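Local coordinates for ribosomal-protein-serine acetyltransferase, putative (Vibrio cholerae O1 biovar eltor, PDB 2FCK) that is of unconfirmed function but belongs to the GNAT family and probably transfers acetyl groups to the N-terminal residue of a ribosomal protein, at residues Q30-S35 with G102-D107; T80-G85 with D107-Q112. All coordinates share one frame; numbering follows the deposited sequence.

Interaction 1: Q30-S35 with G102-D107. With NO3 (nitrate ion), chain C.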
loop_
_atom_site.group_PDB
_atom_site.type_symbol
_atom_site.label_atom_id
_atom_site.label_comp_id
_atom_site.label_asym_id
_atom_site.label_seq_id
_atom_site.Cartn_x
_atom_site.Cartn_y
_atom_site.Cartn_z
ATOM N N GLN A 30 28.562 -8.676 10.308
ATOM C CA GLN A 30 28.941 -10.063 9.983
ATOM C C GLN A 30 27.968 -10.684 8.986
ATOM O O GLN A 30 28.399 -11.329 8.032
ATOM C CB GLN A 30 29.060 -10.982 11.211
ATOM C CG GLN A 30 29.174 -12.523 10.868
ATOM C CD GLN A 30 29.416 -13.461 12.060
ATOM O OE1 GLN A 30 30.174 -13.131 12.955
ATOM N NE2 GLN A 30 28.789 -14.655 12.045
ATOM N N CYS A 31 26.671 -10.486 9.204
ATOM C CA CYS A 31 25.670 -11.135 8.373
ATOM C C CYS A 31 25.794 -10.708 6.900
ATOM O O CYS A 31 25.643 -11.533 5.994
ATOM C CB CYS A 31 24.264 -10.883 8.916
ATOM S SG CYS A 31 22.960 -11.769 8.057
ATOM N N ILE A 32 26.093 -9.429 6.673
ATOM C CA ILE A 32 26.257 -8.916 5.325
ATOM C C ILE A 32 27.630 -9.291 4.792
ATOM O O ILE A 32 27.759 -9.694 3.624
ATOM C CB ILE A 32 26.067 -7.389 5.320
ATOM C CG1 ILE A 32 24.621 -7.068 5.715
ATOM C CG2 ILE A 32 26.470 -6.784 3.944
ATOM C CD1 ILE A 32 23.592 -7.589 4.727
ATOM N N ARG A 33 28.655 -9.157 5.641
ATOM C CA ARG A 33 30.016 -9.370 5.186
ATOM C C ARG A 33 30.195 -10.806 4.730
ATOM O O ARG A 33 31.070 -11.072 3.896
ATOM C CB ARG A 33 31.032 -9.063 6.260
ATOM C CG ARG A 33 31.944 -7.900 5.965
ATOM C CD ARG A 33 31.368 -6.637 6.420
ATOM N NE ARG A 33 32.370 -5.571 6.376
ATOM C CZ ARG A 33 32.429 -4.611 5.444
ATOM N NH1 ARG A 33 31.568 -4.575 4.430
ATOM N NH2 ARG A 33 33.382 -3.686 5.523
ATOM N N GLN A 34 29.435 -11.723 5.344
ATOM C CA GLN A 34 29.646 -13.146 5.063
ATOM C C GLN A 34 28.902 -13.568 3.793
ATOM O O GLN A 34 29.214 -14.636 3.248
ATOM C CB GLN A 34 29.186 -14.036 6.204
ATOM C CG GLN A 34 30.190 -14.017 7.361
ATOM C CD GLN A 34 31.584 -14.429 6.939
ATOM O OE1 GLN A 34 31.730 -15.474 6.291
ATOM N NE2 GLN A 34 32.646 -13.670 7.339
ATOM N N SER A 35 28.005 -12.729 3.311
ATOM C CA SER A 35 27.183 -13.106 2.161
ATOM C C SER A 35 27.802 -12.686 0.821
ATOM O O SER A 35 28.174 -11.529 0.638
ATOM C CB SER A 35 25.797 -12.488 2.281
ATOM O OG SER A 35 25.109 -12.731 1.050
ATOM N N GLY A 102 8.802 -7.896 3.217
ATOM C CA GLY A 102 10.108 -7.995 2.607
ATOM C C GLY A 102 10.937 -8.924 3.465
ATOM O O GLY A 102 10.541 -9.273 4.579
ATOM N N TYR A 103 12.073 -9.349 2.941
ATOM C CA TYR A 103 12.944 -10.247 3.678
ATOM C C TYR A 103 14.294 -10.381 2.968
ATOM O O TYR A 103 14.411 -10.069 1.761
ATOM C CB TYR A 103 12.340 -11.691 3.826
ATOM C CG TYR A 103 11.821 -12.193 2.470
ATOM C CD1 TYR A 103 12.661 -12.873 1.602
ATOM C CD2 TYR A 103 10.516 -11.930 2.083
ATOM C CE1 TYR A 103 12.175 -13.311 0.307
ATOM C CE2 TYR A 103 10.017 -12.349 0.818
ATOM C CZ TYR A 103 10.850 -13.019 -0.044
ATOM O OH TYR A 103 10.340 -13.443 -1.271
ATOM N N TRP A 104 15.281 -10.858 3.709
ATOM C CA TRP A 104 16.539 -11.243 3.083
ATOM C C TRP A 104 17.162 -12.274 3.996
ATOM O O TRP A 104 17.127 -12.149 5.196
ATOM C CB TRP A 104 17.448 -10.036 2.795
ATOM C CG TRP A 104 17.676 -9.070 3.909
ATOM C CD1 TRP A 104 17.044 -7.904 4.121
ATOM C CD2 TRP A 104 18.651 -9.209 4.949
ATOM N NE1 TRP A 104 17.570 -7.279 5.244
ATOM C CE2 TRP A 104 18.559 -8.063 5.764
ATOM C CE3 TRP A 104 19.606 -10.189 5.253
ATOM C CZ2 TRP A 104 19.388 -7.871 6.882
ATOM C CZ3 TRP A 104 20.437 -10.000 6.347
ATOM C CH2 TRP A 104 20.311 -8.852 7.157
ATOM N N ILE A 105 17.646 -13.369 3.415
ATOM C CA ILE A 105 18.166 -14.439 4.247
ATOM C C ILE A 105 19.506 -14.846 3.632
ATOM O O ILE A 105 19.608 -14.939 2.408
ATOM C CB ILE A 105 17.226 -15.707 4.252
ATOM C CG1 ILE A 105 15.793 -15.350 4.705
ATOM C CG2 ILE A 105 17.824 -16.836 5.101
ATOM C CD1 ILE A 105 15.678 -15.087 6.204
ATOM N N GLY A 106 20.500 -15.044 4.494
ATOM C CA GLY A 106 21.827 -15.429 4.049
ATOM C C GLY A 106 21.760 -16.781 3.372
ATOM O O GLY A 106 21.059 -17.693 3.828
ATOM N N ASP A 107 22.498 -16.859 2.264
ATOM C CA ASP A 107 22.658 -17.970 1.375
ATOM C C ASP A 107 22.756 -19.341 2.136
ATOM O O ASP A 107 21.992 -20.283 1.862
ATOM C CB ASP A 107 23.896 -17.631 0.467
ATOM C CG ASP A 107 24.015 -16.059 0.106
ATOM O OD1 ASP A 107 24.457 -15.690 -1.029
ATOM O OD2 ASP A 107 23.670 -15.158 0.926
HETATM N N NO3 C . 16.377 -13.953 0.298
HETATM O O1 NO3 C . 17.651 -13.465 0.561
HETATM O O2 NO3 C . 15.509 -13.188 -0.456
HETATM O O3 NO3 C . 15.942 -15.176 0.783
#
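W104 reaches from strand 98-105 to C31 and I32 of helix 25-33, while S35 and D107 make a separate polar link. Along the tryptophan, CB lies 4.1 Å from O1 of a nitrate ion, probably from the crystallisation liquor. CG stands between the backbone N and the carbonyl carbon (chi1 49°), and from there the six-membered ring extends toward the helix. At its far rim, CZ3 is 3.5 Å from C31 SG, which arrives at the ring edge, 88° off the normal; this sulfur-aromatic contact holds for the SG position given and is less sure because a second conformer was modelled. CH2 is 4.3 Å from I32 CD1, which lies over one face. The polar link is a hydrogen bond from S35 OG to D107 OD2, 2.8 Å, on the syn side of the carboxylate but 30° out of its plane. S35 OG also bonds to the backbone N of T37 and L38, and D107 OD1 to T37 OG1, so both carboxylate oxygens hold the turn after the helix. I105 N gives nitrate O1 a nearly straight bond of 2.9 Å. Strand 98-105 is the central GNAT strand, antiparallel to strand 83-93, whose M86 packs on W104; in relatives its end lines the acetyl-CoA cleft beside the parallel strand 134-139, and the nitrate on I105 N probably lies there.

Interaction 2: T80-G85 with D107-Q112; sequences TQTLVG and DRYQRQ. With NO3 (nitrate ion), chain L.
Y109 is clasped on both faces, by V84 from across the contact and by R108, its own neighbour in sequence. V84 CG1 lies 3.5 Å from the ring centroid and only 8° off the normal, a CH-pi contact, and V84 CB adds a 3.4 Å approach to Y109 CD2. Chi1 of -52° sets CG1 anti to the carbonyl carbon of V84, over the ring centre. Over the opposite face, R108 CG sits 3.4 Å above the plane; the arginine then bends at chi3 (70°), bringing its guanidinium edge to Y109 CE2. A nitrate, probably from the crystallisation liquor, lies at the start of helix 107-110, where R108 N donates to its O3 at 3.0 Å. V84 and G85 both bond through their backbones to V75, consistent with a bulge in strand 83-93. The segment 107-112 leads out of strand 98-105 into helix 114-129, and from Q110 its sequence fits the Q/R-x-x-G-x-G/A signature of the GNAT loop that, in relatives, binds the pyrophosphate of acetyl-CoA. At 3.6 Å T82 OG1 and Y109 OH are neighbours, too far apart to be counted as hydrogen-bonded, and Y114 of helix 114-129 packs against both V84 and Y109.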
loop_
_atom_site.group_PDB
_atom_site.type_symbol
_atom_site.label_atom_id
_atom_site.label_comp_id
_atom_site.label_asym_id
_atom_site.label_seq_id
_atom_site.Cartn_x
_atom_site.Cartn_y
_atom_site.Cartn_z
ATOM N N THR A 80 22.345 -20.730 18.786
ATOM C CA THR A 80 23.592 -19.991 18.696
ATOM C C THR A 80 23.429 -18.478 18.868
ATOM O O THR A 80 24.407 -17.771 19.089
ATOM C CB THR A 80 24.222 -20.239 17.334
ATOM O OG1 THR A 80 23.326 -19.770 16.301
ATOM C CG2 THR A 80 24.508 -21.734 17.134
ATOM N N GLN A 81 22.192 -17.986 18.736
ATOM C CA GLN A 81 21.888 -16.548 18.657
ATOM C C GLN A 81 22.555 -15.829 17.462
ATOM O O GLN A 81 22.734 -14.604 17.479
ATOM C CB GLN A 81 22.123 -15.832 19.987
ATOM C CG GLN A 81 20.995 -16.003 20.991
ATOM C CD GLN A 81 19.748 -15.204 20.641
ATOM O OE1 GLN A 81 18.710 -15.771 20.282
ATOM N NE2 GLN A 81 19.841 -13.900 20.747
ATOM N N THR A 82 22.897 -16.563 16.407
ATOM C CA THR A 82 23.450 -15.854 15.266
ATOM C C THR A 82 22.361 -15.293 14.403
ATOM O O THR A 82 21.326 -15.903 14.250
ATOM C CB THR A 82 24.501 -16.612 14.460
ATOM O OG1 THR A 82 24.036 -17.014 13.178
ATOM C CG2 THR A 82 25.072 -17.751 15.228
ATOM N N LEU A 83 22.612 -14.097 13.893
ATOM C CA LEU A 83 21.663 -13.450 12.996
ATOM C C LEU A 83 21.760 -14.043 11.615
ATOM O O LEU A 83 22.834 -14.021 11.003
ATOM C CB LEU A 83 21.999 -11.962 12.943
ATOM C CG LEU A 83 21.149 -11.053 12.074
ATOM C CD1 LEU A 83 19.699 -10.998 12.565
ATOM C CD2 LEU A 83 21.815 -9.648 12.084
ATOM N N VAL A 84 20.644 -14.542 11.085
ATOM C CA VAL A 84 20.662 -15.216 9.755
ATOM C C VAL A 84 20.003 -14.432 8.639
ATOM O O VAL A 84 20.110 -14.783 7.449
ATOM C CB VAL A 84 20.029 -16.658 9.790
ATOM C CG1 VAL A 84 20.672 -17.485 10.887
ATOM C CG2 VAL A 84 18.531 -16.597 9.960
ATOM N N GLY A 85 19.345 -13.333 9.019
ATOM C CA GLY A 85 18.599 -12.549 8.037
ATOM C C GLY A 85 17.527 -11.704 8.693
ATOM O O GLY A 85 17.570 -11.464 9.926
ATOM N N ASP A 107 22.498 -16.859 2.264
ATOM C CA ASP A 107 22.658 -17.970 1.375
ATOM C C ASP A 107 22.756 -19.341 2.136
ATOM O O ASP A 107 21.992 -20.283 1.862
ATOM C CB ASP A 107 23.896 -17.631 0.467
ATOM C CG ASP A 107 24.015 -16.059 0.106
ATOM O OD1 ASP A 107 24.457 -15.690 -1.029
ATOM O OD2 ASP A 107 23.670 -15.158 0.926
ATOM N N ARG A 108 23.622 -19.418 3.147
ATOM C CA ARG A 108 23.891 -20.673 3.874
ATOM C C ARG A 108 22.700 -21.137 4.729
ATOM O O ARG A 108 22.572 -22.339 5.034
ATOM C CB ARG A 108 25.136 -20.511 4.725
ATOM C CG ARG A 108 24.872 -20.250 6.202
ATOM C CD ARG A 108 26.161 -20.097 6.980
ATOM N NE ARG A 108 26.835 -18.859 6.624
ATOM C CZ ARG A 108 28.034 -18.790 6.078
ATOM N NH1 ARG A 108 28.522 -17.588 5.767
ATOM N NH2 ARG A 108 28.736 -19.908 5.831
ATOM N N TYR A 109 21.828 -20.186 5.080
ATOM C CA TYR A 109 20.694 -20.432 5.991
ATOM C C TYR A 109 19.401 -20.814 5.242
ATOM O O TYR A 109 18.545 -21.559 5.749
ATOM C CB TYR A 109 20.475 -19.211 6.903
ATOM C CG TYR A 109 21.711 -18.897 7.731
ATOM C CD1 TYR A 109 22.206 -19.826 8.630
ATOM C CD2 TYR A 109 22.424 -17.703 7.546
ATOM C CE1 TYR A 109 23.358 -19.584 9.371
ATOM C CE2 TYR A 109 23.600 -17.442 8.296
ATOM C CZ TYR A 109 24.059 -18.395 9.196
ATOM O OH TYR A 109 25.201 -18.171 9.961
ATOM N N GLN A 110 19.287 -20.315 4.028
ATOM C CA GLN A 110 18.248 -20.784 3.094
ATOM C C GLN A 110 18.355 -22.305 2.876
ATOM O O GLN A 110 17.370 -23.042 2.901
ATOM C CB GLN A 110 18.395 -20.059 1.764
ATOM C CG GLN A 110 18.042 -18.578 1.871
ATOM C CD GLN A 110 17.846 -17.925 0.511
ATOM O OE1 GLN A 110 17.533 -18.599 -0.476
ATOM N NE2 GLN A 110 18.031 -16.603 0.451
ATOM N N ARG A 111 19.572 -22.768 2.680
ATOM C CA ARG A 111 19.823 -24.200 2.562
ATOM C C ARG A 111 19.222 -25.020 3.745
ATOM O O ARG A 111 18.821 -26.171 3.569
ATOM C CB ARG A 111 21.345 -24.401 2.406
ATOM C CG ARG A 111 21.898 -25.816 2.455
ATOM C CD ARG A 111 23.414 -25.806 2.127
ATOM N NE ARG A 111 23.730 -24.703 1.206
ATOM C CZ ARG A 111 24.653 -23.761 1.413
ATOM N NH1 ARG A 111 25.405 -23.778 2.511
ATOM N NH2 ARG A 111 24.825 -22.794 0.507
ATOM N N GLN A 112 19.176 -24.441 4.938
ATOM C CA GLN A 112 18.606 -25.128 6.115
ATOM C C GLN A 112 17.078 -24.934 6.323
ATOM O O GLN A 112 16.508 -25.429 7.310
ATOM C CB GLN A 112 19.352 -24.686 7.376
ATOM C CG GLN A 112 20.835 -25.060 7.374
ATOM C CD GLN A 112 21.561 -24.491 8.563
ATOM O OE1 GLN A 112 21.361 -24.939 9.701
ATOM N NE2 GLN A 112 22.424 -23.501 8.316
HETATM N N NO3 L . 25.334 -16.680 3.787
HETATM O O1 NO3 L . 25.558 -17.480 2.667
HETATM O O2 NO3 L . 25.964 -15.454 3.905
HETATM O O3 NO3 L . 24.471 -17.105 4.785
#

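Overall arrangement
Interactions 1 and 2 have centres 8 Å apart and share D107, whose carboxylate serves the first while its backbone continues into the helix of the second. Two bonds probably tie them: G106 N to V84 O at 3.0 Å, just past the end of strand 98-105, beside its antiparallel neighbour 83-93, and Q110 NE2 to I105 O at 3.0 Å, across the strand-to-helix turn. W104 CZ3 also packs 3.6 Å from G85 CA. The two nitrates lie on I105 N and R108 N, which are 8.5 Å apart. In GNAT relatives the end of strand 98-105 and the loop that follows hold acetyl-CoA, so the nitrate on I105 N is consistent with part of that cleft.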